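Local coordinates for dihydropteroate synthase (Clostridioides difficile, PDB 6PZ2), which catalyses the condensation of para-aminobenzoic acid with 6-hydroxymethyl-7,8-dihydropterin diphosphate to give dihydropteroate, a step of folate synthesis, at residues Pro178-Gly183 with Leu208-Lys213. Numbering follows the deposited sequence.
With PT1 (pteroic acid), chain K; SO4 (sulfate ion), chain D.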
ATOM      1  N   PRO A 178      -2.599 -14.438  12.324  1.00 31.48           N
ATOM      2  CA  PRO A 178      -1.787 -15.541  11.823  1.00 28.97           C
ATOM      3  C   PRO A 178      -0.344 -15.515  12.325  1.00 29.29           C
ATOM      4  O   PRO A 178       0.420 -16.468  12.070  1.00 30.17           O
ATOM      5  CB  PRO A 178      -1.774 -15.337  10.306  1.00 30.17           C
ATOM      6  CG  PRO A 178      -1.835 -13.838  10.206  1.00 30.63           C
ATOM      7  CD  PRO A 178      -2.889 -13.496  11.240  1.00 32.20           C
ATOM      8  N   GLY A 179       0.049 -14.425  12.963  1.00 30.37           N
ATOM      9  CA  GLY A 179       1.336 -14.444  13.663  1.00 28.74           C
ATOM     10  C   GLY A 179       2.504 -14.352  12.704  1.00 31.43           C
ATOM     11  O   GLY A 179       3.440 -15.152  12.740  1.00 28.64           O
ATOM     12  N   VAL A 180       2.499 -13.292  11.905  1.00 31.98           N
ATOM     13  CA  VAL A 180       3.623 -13.066  10.991  1.00 32.13           C
ATOM     14  C   VAL A 180       4.893 -12.896  11.828  1.00 28.75           C
ATOM     15  O   VAL A 180       4.939 -12.102  12.737  1.00 27.58           O
ATOM     16  CB  VAL A 180       3.397 -11.859  10.052  1.00 31.03           C
ATOM     17  CG1 VAL A 180       4.630 -11.524   9.219  1.00 32.53           C
ATOM     18  CG2 VAL A 180       2.204 -12.086   9.130  1.00 30.69           C
ATOM     19  N   GLY A 181       5.949 -13.609  11.466  1.00 31.71           N
ATOM     20  CA  GLY A 181       7.194 -13.450  12.170  1.00 32.54           C
ATOM     21  C   GLY A 181       7.363 -14.422  13.332  1.00 32.49           C
ATOM     22  O   GLY A 181       8.419 -14.409  13.984  1.00 34.15           O
ATOM     23  N   PHE A 182       6.380 -15.270  13.591  1.00 30.87           N
ATOM     24  CA  PHE A 182       6.429 -16.160  14.748  1.00 30.57           C
ATOM     25  C   PHE A 182       6.354 -17.606  14.272  1.00 30.89           C
ATOM     26  O   PHE A 182       5.350 -18.025  13.674  1.00 30.89           O
ATOM     27  CB  PHE A 182       5.243 -15.925  15.682  1.00 31.54           C
ATOM     28  CG  PHE A 182       5.194 -14.608  16.414  1.00 34.14           C
ATOM     29  CD1 PHE A 182       4.489 -13.536  15.886  1.00 28.76           C
ATOM     30  CD2 PHE A 182       5.754 -14.471  17.676  1.00 31.58           C
ATOM     31  CE1 PHE A 182       4.387 -12.342  16.587  1.00 33.06           C
ATOM     32  CE2 PHE A 182       5.669 -13.270  18.365  1.00 32.92           C
ATOM     33  CZ  PHE A 182       4.965 -12.211  17.828  1.00 32.64           C
ATOM     34  N   GLY A 183       7.427 -18.362  14.481  1.00 28.13           N
ATOM     35  CA  GLY A 183       7.396 -19.754  14.057  1.00 28.12           C
ATOM     36  C   GLY A 183       7.357 -19.937  12.549  1.00 30.13           C
ATOM     37  O   GLY A 183       6.824 -20.937  12.034  1.00 34.10           O
ATOM     38  N   LEU A 208      -3.756  -8.291  11.931  1.00 27.04           N
ATOM     39  CA  LEU A 208      -2.463  -8.536  11.258  1.00 30.50           C
ATOM     40  C   LEU A 208      -1.395  -7.608  11.831  1.00 27.43           C
ATOM     41  O   LEU A 208      -1.621  -6.401  12.023  1.00 28.49           O
ATOM     42  CB  LEU A 208      -2.624  -8.329   9.746  1.00 28.36           C
ATOM     43  CG  LEU A 208      -1.344  -8.480   8.943  1.00 30.64           C
ATOM     44  CD1 LEU A 208      -0.865  -9.920   9.014  1.00 32.24           C
ATOM     45  CD2 LEU A 208      -1.534  -8.054   7.489  1.00 33.58           C
ATOM     46  N   GLY A 209      -0.214  -8.172  12.068  1.00 28.03           N
ATOM     47  CA  GLY A 209       0.905  -7.338  12.428  1.00 30.31           C
ATOM     48  C   GLY A 209       2.171  -7.691  11.668  1.00 32.79           C
ATOM     49  O   GLY A 209       2.655  -8.816  11.773  1.00 32.65           O
ATOM     50  N   THR A 210       2.695  -6.713  10.931  1.00 31.06           N
ATOM     51  CA  THR A 210       3.912  -6.872  10.099  1.00 33.46           C
ATOM     52  C   THR A 210       4.892  -5.727  10.341  1.00 29.94           C
ATOM     53  O   THR A 210       6.058  -5.821   9.968  1.00 30.59           O
ATOM     54  CB  THR A 210       3.595  -6.877   8.597  1.00 31.13           C
ATOM     55  OG1 THR A 210       3.079  -5.589   8.245  1.00 36.40           O
ATOM     56  CG2 THR A 210       2.603  -7.955   8.228  1.00 30.40           C
ATOM     57  N   SER A 211       4.400  -4.664  10.967  1.00 28.56           N
ATOM     58  CA  SER A 211       5.090  -3.396  11.041  1.00 27.41           C
ATOM     59  C   SER A 211       6.544  -3.601  11.467  1.00 30.41           C
ATOM     60  O   SER A 211       6.830  -4.125  12.522  1.00 32.53           O
ATOM     61  CB  SER A 211       4.375  -2.470  11.977  1.00 29.63           C
ATOM     62  OG  SER A 211       4.996  -1.195  11.976  1.00 30.68           O
ATOM     63  N   ARG A 212       7.437  -3.204  10.584  1.00 31.68           N
ATOM     64  CA  ARG A 212       8.888  -3.139  10.772  1.00 31.60           C
ATOM     65  C   ARG A 212       9.529  -4.523  10.877  1.00 31.27           C
ATOM     66  O   ARG A 212      10.716  -4.574  11.136  1.00 36.33           O
ATOM     67  CB  ARG A 212       9.286  -2.316  11.996  1.00 34.68           C
ATOM     68  CG  ARG A 212       8.844  -0.866  11.894  1.00 35.95           C
ATOM     69  CD  ARG A 212       9.326  -0.036  13.063  1.00 36.55           C
ATOM     70  NE  ARG A 212       8.653   1.239  12.918  1.00 38.14           N
ATOM     71  CZ  ARG A 212       8.746   2.210  13.806  1.00 44.81           C
ATOM     72  NH1 ARG A 212       9.491   1.983  14.869  1.00 40.21           N
ATOM     73  NH2 ARG A 212       8.113   3.364  13.634  1.00 35.52           N
ATOM     74  N   LYS A 213       8.815  -5.604  10.628  1.00 30.63           N
ATOM     75  CA  LYS A 213       9.375  -6.920  10.889  1.00 34.27           C
ATOM     76  C   LYS A 213      10.416  -7.285   9.828  1.00 37.53           C
ATOM     77  O   LYS A 213      10.512  -6.677   8.765  1.00 35.16           O
ATOM     78  CB  LYS A 213       8.255  -7.957  10.942  1.00 33.19           C
ATOM     79  CG  LYS A 213       7.341  -7.765  12.139  1.00 34.56           C
ATOM     80  CD  LYS A 213       6.427  -8.913  12.434  1.00 34.70           C
ATOM     81  CE  LYS A 213       5.428  -8.528  13.501  1.00 32.45           C
ATOM     82  NZ  LYS A 213       4.473  -9.626  13.740  1.00 33.07           N
TER
HETATM   83  C2  PT1 K 310       1.558  -9.524  16.006  1.00 26.79           C
HETATM   84  C3  PT1 K 310       2.512  -9.094  17.014  1.00 29.36           C
HETATM   85  C5  PT1 K 310       1.931  -8.893  18.343  1.00 27.84           C
HETATM   86  N6  PT1 K 310       3.833  -8.857  16.800  1.00 31.44           N
HETATM   87  C7  PT1 K 310      -0.184  -9.554  17.560  1.00 32.60           C
HETATM   88  N9  PT1 K 310       0.639  -9.154  18.539  1.00 31.81           N
HETATM   89  C10 PT1 K 310       4.622  -8.476  17.818  1.00 29.42           C
HETATM   90  N11 PT1 K 310      -1.490  -9.772  17.799  1.00 31.28           N
HETATM   91  C12 PT1 K 310       4.081  -8.323  19.101  1.00 29.46           C
HETATM   92  C21 PT1 K 310      10.700  -9.973  13.190  1.00 35.54           C
HETATM   93  O22 PT1 K 310      10.741 -10.996  12.489  1.00 40.08           O
HETATM   94  O1  PT1 K 310       1.941  -9.743  14.739  1.00 32.81           O
HETATM   95  N4  PT1 K 310       0.267  -9.764  16.311  1.00 33.57           N
HETATM   96  N8  PT1 K 310       2.758  -8.491  19.331  1.00 31.94           N
HETATM   97  C13 PT1 K 310       6.098  -8.253  17.569  1.00 32.92           C
HETATM   98  N14 PT1 K 310       6.670  -9.514  17.111  1.00 29.63           N
HETATM   99  C15 PT1 K 310       7.679  -9.581  16.214  1.00 31.22           C
HETATM  100  C16 PT1 K 310       8.457  -8.471  15.866  1.00 30.57           C
HETATM  101  C17 PT1 K 310       7.900 -10.793  15.573  1.00 31.53           C
HETATM  102  C18 PT1 K 310       9.461  -8.613  14.911  1.00 34.52           C
HETATM  103  C19 PT1 K 310       8.900 -10.936  14.615  1.00 31.87           C
HETATM  104  C20 PT1 K 310       9.674  -9.838  14.276  1.00 34.78           C
HETATM  105  O23 PT1 K 310      11.471  -9.042  12.948  1.00 33.18           O
HETATM  106  S   SO4 D 303       8.766   5.371  16.812  1.00 98.42           S
HETATM  107  O1  SO4 D 303       9.495   4.997  15.576  1.00111.14           O
HETATM  108  O2  SO4 D 303       9.150   4.385  17.858  1.00 90.66           O
HETATM  109  O3  SO4 D 303       7.283   5.357  16.697  1.00 75.77           O
HETATM  110  O4  SO4 D 303       9.215   6.753  17.102  1.00103.37           O
HETATM  111  O   HOH W   1       0.688 -11.065  12.524  1.00 27.90           O
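Lys213 reaches across to the backbone of Val180, its NZ giving a hydrogen bond of 2.7 Å to Val180 O. The side chain sets out with CG anti to its own carbonyl carbon (chi1 -67°) and then runs fully extended, which carries the amino nitrogen back over its own loop to Gly209 O, 2.8 Å from NZ. The two carbonyls are used differently: NZ lies only 21° from the plane of the Val180 carbonyl but well above that of Gly209. The same nitrogen also donates to pteroic acid, at 2.7 Å to PT1 O1 and less closely to PT1 N6, while the methylenes CG and CD pass along the benzoate ring. With four acceptors around it, NZ has more partners than hydrogens, so not all four bonds can be full at once, and the one to PT1 N6 is the longest. Phe182 comes to the ligand from another side: its CZ lies 3.3 Å from PT1 N14, the bridging amine, and one ring face carries PT1 C17, offset toward the rim. These loops follow strands 174-177 and 207-208 of the TIM barrel and help line the pteroic acid pocket at the C-terminal end of the strands, where Asn112 and Asp177 also bond the ligand. Each makes a type II turn, Gly179 to Phe182 and Thr210 to Lys213, the second leading into helix 214-217. Gly181 lies against the benzoate ring, its O 3.6 Å from PT1 C19. Water 1 joins the loops a second time, accepting from the backbone N of Val180 and of Gly209 and lying 2.9 Å from PT1 O1. Away from the ligand the contact becomes apolar: the Val180 and Leu208 side chains cross at a slant, Val180 CG2 meeting Leu208 CD1 at 3.8 Å, with Pro178 CG more loosely against the same methyl.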